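Local coordinates for reducing-end xylose-releasing exo-oligoxylanase Rex8A (Paenibacillus barcinonensis, PDB 6SUD), which hydrolyses linear and branched xylooligosaccharides, releasing xylose from their reducing ends, at residues 226-239 with 282-296. The protein carries 1 engineered substitution. Residues are numbered along the deposited sequence; the frame is centred on the assembly and turned at random.
Sequences RAYLRTACHPVTGL and KDPWQVQQSNRIQAF. With EDO (1,2-ethanediol), chain E.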
loop_
_atom_site.group_PDB
_atom_site.type_symbol
_atom_site.label_atom_id
_atom_site.label_comp_id
_atom_site.label_asym_id
_atom_site.label_seq_id
_atom_site.Cartn_x
_atom_site.Cartn_y
_atom_site.Cartn_z
ATOM N N ARG A 226 4.750 12.224 7.865
ATOM C CA ARG A 226 3.586 12.544 8.729
ATOM C C ARG A 226 3.221 14.017 8.512
ATOM O O ARG A 226 2.032 14.309 8.315
ATOM C CB ARG A 226 3.859 12.243 10.203
ATOM C CG ARG A 226 4.181 10.782 10.485
ATOM C CD ARG A 226 3.988 10.371 11.929
ATOM N NE ARG A 226 4.144 8.930 12.066
ATOM C CZ ARG A 226 5.281 8.329 12.409
ATOM N NH1 ARG A 226 6.351 9.051 12.699
ATOM N NH2 ARG A 226 5.342 7.015 12.480
ATOM N N ALA A 227 4.211 14.909 8.550
ATOM C CA ALA A 227 4.023 16.350 8.281
ATOM C C ALA A 227 3.399 16.549 6.903
ATOM O O ALA A 227 2.487 17.360 6.807
ATOM C CB ALA A 227 5.327 17.106 8.341
ATOM N N TYR A 228 3.924 15.862 5.883
ATOM C CA TYR A 228 3.478 15.979 4.476
ATOM C C TYR A 228 1.999 15.617 4.339
ATOM O O TYR A 228 1.238 16.404 3.742
ATOM C CB TYR A 228 4.270 15.060 3.551
ATOM C CG TYR A 228 3.902 15.223 2.103
ATOM C CD1 TYR A 228 4.231 16.386 1.445
ATOM C CD2 TYR A 228 3.213 14.249 1.389
ATOM C CE1 TYR A 228 3.920 16.584 0.117
ATOM C CE2 TYR A 228 2.912 14.421 0.046
ATOM C CZ TYR A 228 3.260 15.604 -0.590
ATOM O OH TYR A 228 2.995 15.851 -1.902
ATOM N N LEU A 229 1.564 14.505 4.914
ATOM C CA LEU A 229 0.111 14.155 4.818
ATOM C C LEU A 229 -0.736 15.201 5.525
ATOM O O LEU A 229 -1.852 15.403 5.080
ATOM C CB LEU A 229 -0.186 12.761 5.363
ATOM C CG LEU A 229 0.611 11.697 4.626
ATOM C CD1 LEU A 229 0.749 10.427 5.429
ATOM C CD2 LEU A 229 0.055 11.473 3.236
ATOM N N ARG A 230 -0.231 15.877 6.562
ATOM C CA ARG A 230 -1.026 16.981 7.175
ATOM C C ARG A 230 -1.230 18.103 6.145
ATOM O O ARG A 230 -2.223 18.799 6.285
ATOM C CB ARG A 230 -0.365 17.518 8.448
ATOM C CG ARG A 230 -0.240 16.478 9.554
ATOM C CD ARG A 230 0.043 17.058 10.930
ATOM N NE ARG A 230 1.429 17.490 11.108
ATOM C CZ ARG A 230 2.438 16.700 11.486
ATOM N NH1 ARG A 230 2.238 15.413 11.708
ATOM N NH2 ARG A 230 3.654 17.199 11.628
ATOM N N THR A 231 -0.318 18.293 5.181
ATOM C CA THR A 231 -0.387 19.375 4.154
ATOM C C THR A 231 -1.182 18.929 2.926
ATOM O O THR A 231 -1.779 19.816 2.275
ATOM C CB THR A 231 1.000 19.872 3.717
ATOM O OG1 THR A 231 1.650 18.842 2.965
ATOM C CG2 THR A 231 1.848 20.302 4.893
ATOM N N ALA A 232 -1.219 17.628 2.613
ATOM C CA ALA A 232 -1.863 17.113 1.378
ATOM C C ALA A 232 -3.356 16.899 1.597
ATOM O O ALA A 232 -4.110 16.985 0.606
ATOM C CB ALA A 232 -1.223 15.827 0.919
ATOM N N CYS A 233 -3.777 16.585 2.819
ATOM C CA CYS A 233 -5.198 16.214 3.062
ATOM C C CYS A 233 -6.059 17.455 3.300
ATOM O O CYS A 233 -5.678 18.283 4.127
ATOM C CB CYS A 233 -5.322 15.288 4.253
ATOM S SG CYS A 233 -4.582 13.676 3.922
ATOM N N HIS A 234 -7.208 17.524 2.638
ATOM C CA HIS A 234 -8.136 18.678 2.692
ATOM C C HIS A 234 -8.647 18.822 4.125
ATOM O O HIS A 234 -9.015 17.846 4.767
ATOM C CB HIS A 234 -9.231 18.555 1.638
ATOM C CG HIS A 234 -9.971 19.829 1.491
ATOM N ND1 HIS A 234 -10.979 20.170 2.363
ATOM C CD2 HIS A 234 -9.787 20.871 0.653
ATOM C CE1 HIS A 234 -11.405 21.385 2.050
ATOM N NE2 HIS A 234 -10.685 21.842 1.004
ATOM N N PRO A 235 -8.625 20.037 4.698
ATOM C CA PRO A 235 -8.917 20.210 6.122
ATOM C C PRO A 235 -10.393 20.118 6.527
ATOM O O PRO A 235 -10.657 19.980 7.717
ATOM C CB PRO A 235 -8.389 21.618 6.450
ATOM C CG PRO A 235 -7.588 22.039 5.247
ATOM C CD PRO A 235 -8.163 21.283 4.068
ATOM N N VAL A 236 -11.304 20.157 5.550
ATOM C CA VAL A 236 -12.770 19.955 5.769
ATOM C C VAL A 236 -13.147 18.499 5.427
ATOM O O VAL A 236 -13.758 17.818 6.265
ATOM C CB VAL A 236 -13.628 20.969 4.983
ATOM C CG1 VAL A 236 -15.111 20.670 5.095
ATOM C CG2 VAL A 236 -13.378 22.390 5.414
ATOM N N THR A 237 -12.767 18.020 4.245
ATOM C CA THR A 237 -13.282 16.756 3.656
ATOM C C THR A 237 -12.373 15.569 4.005
ATOM O O THR A 237 -12.867 14.442 3.992
ATOM C CB THR A 237 -13.385 16.928 2.140
ATOM O OG1 THR A 237 -12.027 17.106 1.728
ATOM C CG2 THR A 237 -14.253 18.099 1.720
ATOM N N GLY A 238 -11.093 15.826 4.291
ATOM C CA GLY A 238 -10.058 14.797 4.510
ATOM C C GLY A 238 -9.558 14.183 3.207
ATOM O O GLY A 238 -8.707 13.279 3.293
ATOM N N LEU A 239 -10.066 14.642 2.058
ATOM C CA LEU A 239 -9.680 14.113 0.725
ATOM C C LEU A 239 -8.333 14.696 0.303
ATOM O O LEU A 239 -8.049 15.862 0.618
ATOM C CB LEU A 239 -10.712 14.493 -0.337
ATOM C CG LEU A 239 -12.159 14.092 -0.072
ATOM C CD1 LEU A 239 -13.037 14.633 -1.169
ATOM C CD2 LEU A 239 -12.320 12.586 0.046
ATOM N N LYS A 282 1.481 8.150 16.995
ATOM C CA LYS A 282 2.416 9.301 17.159
ATOM C C LYS A 282 1.763 10.654 16.840
ATOM O O LYS A 282 2.182 11.658 17.474
ATOM C CB LYS A 282 3.668 9.118 16.301
ATOM C CG LYS A 282 4.729 8.225 16.921
ATOM C CD LYS A 282 5.992 8.170 16.091
ATOM C CE LYS A 282 7.209 7.689 16.853
ATOM N NZ LYS A 282 7.306 6.208 16.836
ATOM N N ASP A 283 0.842 10.720 15.877
ATOM C CA ASP A 283 0.272 12.004 15.383
ATOM C C ASP A 283 -1.244 11.965 15.544
ATOM O O ASP A 283 -1.962 11.383 14.721
ATOM C CB ASP A 283 0.680 12.321 13.937
ATOM C CG ASP A 283 0.034 13.604 13.428
ATOM O OD1 ASP A 283 -0.458 14.377 14.242
ATOM O OD2 ASP A 283 0.041 13.820 12.250
ATOM N N PRO A 284 -1.770 12.630 16.599
ATOM C CA PRO A 284 -3.207 12.604 16.879
ATOM C C PRO A 284 -4.056 13.358 15.842
ATOM O O PRO A 284 -5.269 13.173 15.825
ATOM C CB PRO A 284 -3.318 13.170 18.314
ATOM C CG PRO A 284 -2.028 13.946 18.549
ATOM C CD PRO A 284 -0.998 13.440 17.554
ATOM N N TRP A 285 -3.442 14.140 14.948
ATOM C CA TRP A 285 -4.188 14.691 13.780
ATOM C C TRP A 285 -4.785 13.519 12.991
ATOM O O TRP A 285 -5.819 13.708 12.313
ATOM C CB TRP A 285 -3.296 15.574 12.903
ATOM C CG TRP A 285 -3.800 15.821 11.515
ATOM C CD1 TRP A 285 -4.545 16.880 11.079
ATOM C CD2 TRP A 285 -3.576 14.991 10.357
ATOM N NE1 TRP A 285 -4.787 16.767 9.739
ATOM C CE2 TRP A 285 -4.196 15.621 9.266
ATOM C CE3 TRP A 285 -2.898 13.787 10.137
ATOM C CZ2 TRP A 285 -4.179 15.076 7.985
ATOM C CZ3 TRP A 285 -2.870 13.246 8.874
ATOM C CH2 TRP A 285 -3.509 13.887 7.809
ATOM N N GLN A 286 -4.146 12.346 13.055
ATOM C CA GLN A 286 -4.549 11.153 12.266
ATOM C C GLN A 286 -5.980 10.745 12.639
ATOM O O GLN A 286 -6.768 10.347 11.739
ATOM C CB GLN A 286 -3.522 10.032 12.439
ATOM C CG GLN A 286 -2.184 10.374 11.795
ATOM C CD GLN A 286 -1.147 9.288 11.938
ATOM O OE1 GLN A 286 -1.247 8.406 12.796
ATOM N NE2 GLN A 286 -0.120 9.372 11.103
ATOM N N VAL A 287 -6.338 10.897 13.911
ATOM C CA VAL A 287 -7.708 10.566 14.400
ATOM C C VAL A 287 -8.697 11.509 13.718
ATOM O O VAL A 287 -9.686 11.030 13.206
ATOM C CB VAL A 287 -7.767 10.620 15.936
ATOM C CG1 VAL A 287 -9.186 10.546 16.475
ATOM C CG2 VAL A 287 -6.898 9.525 16.545
ATOM N N GLN A 288 -8.398 12.811 13.670
ATOM C CA GLN A 288 -9.314 13.824 13.086
ATOM C C GLN A 288 -9.405 13.611 11.568
ATOM O O GLN A 288 -10.529 13.634 11.060
ATOM C CB GLN A 288 -8.906 15.231 13.538
ATOM C CG GLN A 288 -8.933 15.410 15.059
ATOM C CD GLN A 288 -10.187 14.920 15.747
ATOM O OE1 GLN A 288 -11.290 14.969 15.191
ATOM N NE2 GLN A 288 -10.044 14.415 16.960
ATOM N N GLN A 289 -8.282 13.365 10.886
ATOM C CA GLN A 289 -8.232 13.057 9.436
ATOM C C GLN A 289 -9.137 11.854 9.155
ATOM O O GLN A 289 -9.940 11.926 8.233
ATOM C CB GLN A 289 -6.805 12.772 8.965
ATOM C CG GLN A 289 -6.726 12.095 7.604
ATOM C CD GLN A 289 -7.307 12.911 6.481
ATOM O OE1 GLN A 289 -7.441 14.130 6.574
ATOM N NE2 GLN A 289 -7.677 12.228 5.406
ATOM N N SER A 290 -9.008 10.781 9.936
ATOM C CA SER A 290 -9.856 9.573 9.788
ATOM C C SER A 290 -11.341 9.928 9.996
ATOM O O SER A 290 -12.161 9.491 9.186
ATOM C CB SER A 290 -9.372 8.477 10.691
ATOM O OG SER A 290 -8.004 8.190 10.414
ATOM N N ASN A 291 -11.688 10.670 11.042
ATOM C CA ASN A 291 -13.090 11.109 11.309
ATOM C C ASN A 291 -13.642 11.902 10.105
ATOM O O ASN A 291 -14.835 11.736 9.775
ATOM C CB ASN A 291 -13.180 11.945 12.592
ATOM C CG ASN A 291 -12.894 11.155 13.854
ATOM O OD1 ASN A 291 -12.987 9.935 13.870
ATOM N ND2 ASN A 291 -12.555 11.835 14.932
ATOM N N ARG A 292 -12.825 12.780 9.515
ATOM C CA ARG A 292 -13.250 13.713 8.438
ATOM C C ARG A 292 -13.604 12.931 7.190
ATOM O O ARG A 292 -14.719 13.142 6.663
ATOM C CB ARG A 292 -12.165 14.718 8.046
ATOM C CG ARG A 292 -12.008 15.816 9.070
ATOM C CD ARG A 292 -11.174 16.997 8.641
ATOM N NE ARG A 292 -10.984 17.786 9.860
ATOM C CZ ARG A 292 -9.825 18.046 10.463
ATOM N NH1 ARG A 292 -8.677 17.622 9.955
ATOM N NH2 ARG A 292 -9.812 18.772 11.566
ATOM N N ILE A 293 -12.704 12.057 6.745
ATOM C CA ILE A 293 -12.986 11.310 5.488
ATOM C C ILE A 293 -14.196 10.404 5.722
ATOM O O ILE A 293 -15.018 10.326 4.811
ATOM C CB ILE A 293 -11.751 10.584 4.924
ATOM C CG1 ILE A 293 -11.934 10.356 3.422
ATOM C CG2 ILE A 293 -11.435 9.317 5.697
ATOM C CD1 ILE A 293 -10.755 9.707 2.726
ATOM N N GLN A 294 -14.350 9.795 6.905
ATOM C CA GLN A 294 -15.538 8.930 7.177
ATOM C C GLN A 294 -16.808 9.786 7.200
ATOM O O GLN A 294 -17.808 9.361 6.647
ATOM C CB GLN A 294 -15.376 8.133 8.468
ATOM C CG GLN A 294 -14.520 6.891 8.277
ATOM C CD GLN A 294 -14.533 5.987 9.483
ATOM O OE1 GLN A 294 -14.953 6.366 10.580
ATOM N NE2 GLN A 294 -14.092 4.760 9.272
ATOM N N ALA A 295 -16.769 10.950 7.844
ATOM C CA ALA A 295 -17.879 11.926 7.829
ATOM C C ALA A 295 -18.220 12.277 6.374
ATOM O O ALA A 295 -19.428 12.304 6.045
ATOM C CB ALA A 295 -17.512 13.140 8.638
ATOM N N PHE A 296 -17.209 12.528 5.525
ATOM C CA PHE A 296 -17.430 12.924 4.107
ATOM C C PHE A 296 -18.253 11.845 3.394
ATOM O O PHE A 296 -19.164 12.222 2.661
ATOM C CB PHE A 296 -16.137 13.203 3.330
ATOM C CG PHE A 296 -16.408 13.669 1.919
ATOM C CD1 PHE A 296 -16.776 14.984 1.643
ATOM C CD2 PHE A 296 -16.360 12.775 0.871
ATOM C CE1 PHE A 296 -17.058 15.380 0.342
ATOM C CE2 PHE A 296 -16.677 13.161 -0.424
ATOM C CZ PHE A 296 -17.005 14.470 -0.687
HETATM C C1 EDO E . 5.459 19.356 2.572
HETATM O O1 EDO E . 4.201 19.981 2.667
HETATM C C2 EDO E . 5.882 18.616 3.752
HETATM O O2 EDO E . 5.312 19.032 4.978
HETATM O O HOH W 1 0.424 12.206 9.836
HETATM O O HOH W 2 -7.981 16.634 7.187
HETATM O O HOH W 3 -15.784 15.785 6.543
#
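Trp285 lays its indole against the last turns of helix 215-232: CG of Arg230 sits over one face, 3.9 Å from the centroid of the six-membered ring, while CB of Gln289 covers the opposite face and CB of Cys233 meets the edge. A bend at chi3 (-76°) turns the Arg230 guanidinium off the ring and back along its own helix, over Ala227 CA. Its NH1 forms a salt bridge to Asp283 OD2 (2.8 Å); OD2 lies near the guanidinium plane, whereas NH1 approaches from above the carboxylate plane. The other oxygen, OD1, caps helix 285-297 by accepting from Trp285 N. One water joins Asp283 OD2, Arg226 O and Gln286 NE2. Further along, Gln289, bent at chi2 (62°), turns its amide toward the 233-239 loop; NE2 donates to Gly238 O at 2.6 Å, nearly straight and on a carbonyl lone pair. Leu239 closes this end, its CD1 over the Phe296 ring and CD2 against Ile293 CG1 (4.1 Å). The axes of 226-232 and 285-296 come within 11.4 Å at 34°, in the (alpha/alpha)6 barrel of glycoside hydrolase family 8; helix 268-280 packs alongside, its Asp276 binding both Arg226 and Gln286 NE2, while Phe296 meets Tyr308 of strand 306-308 edge-to-face.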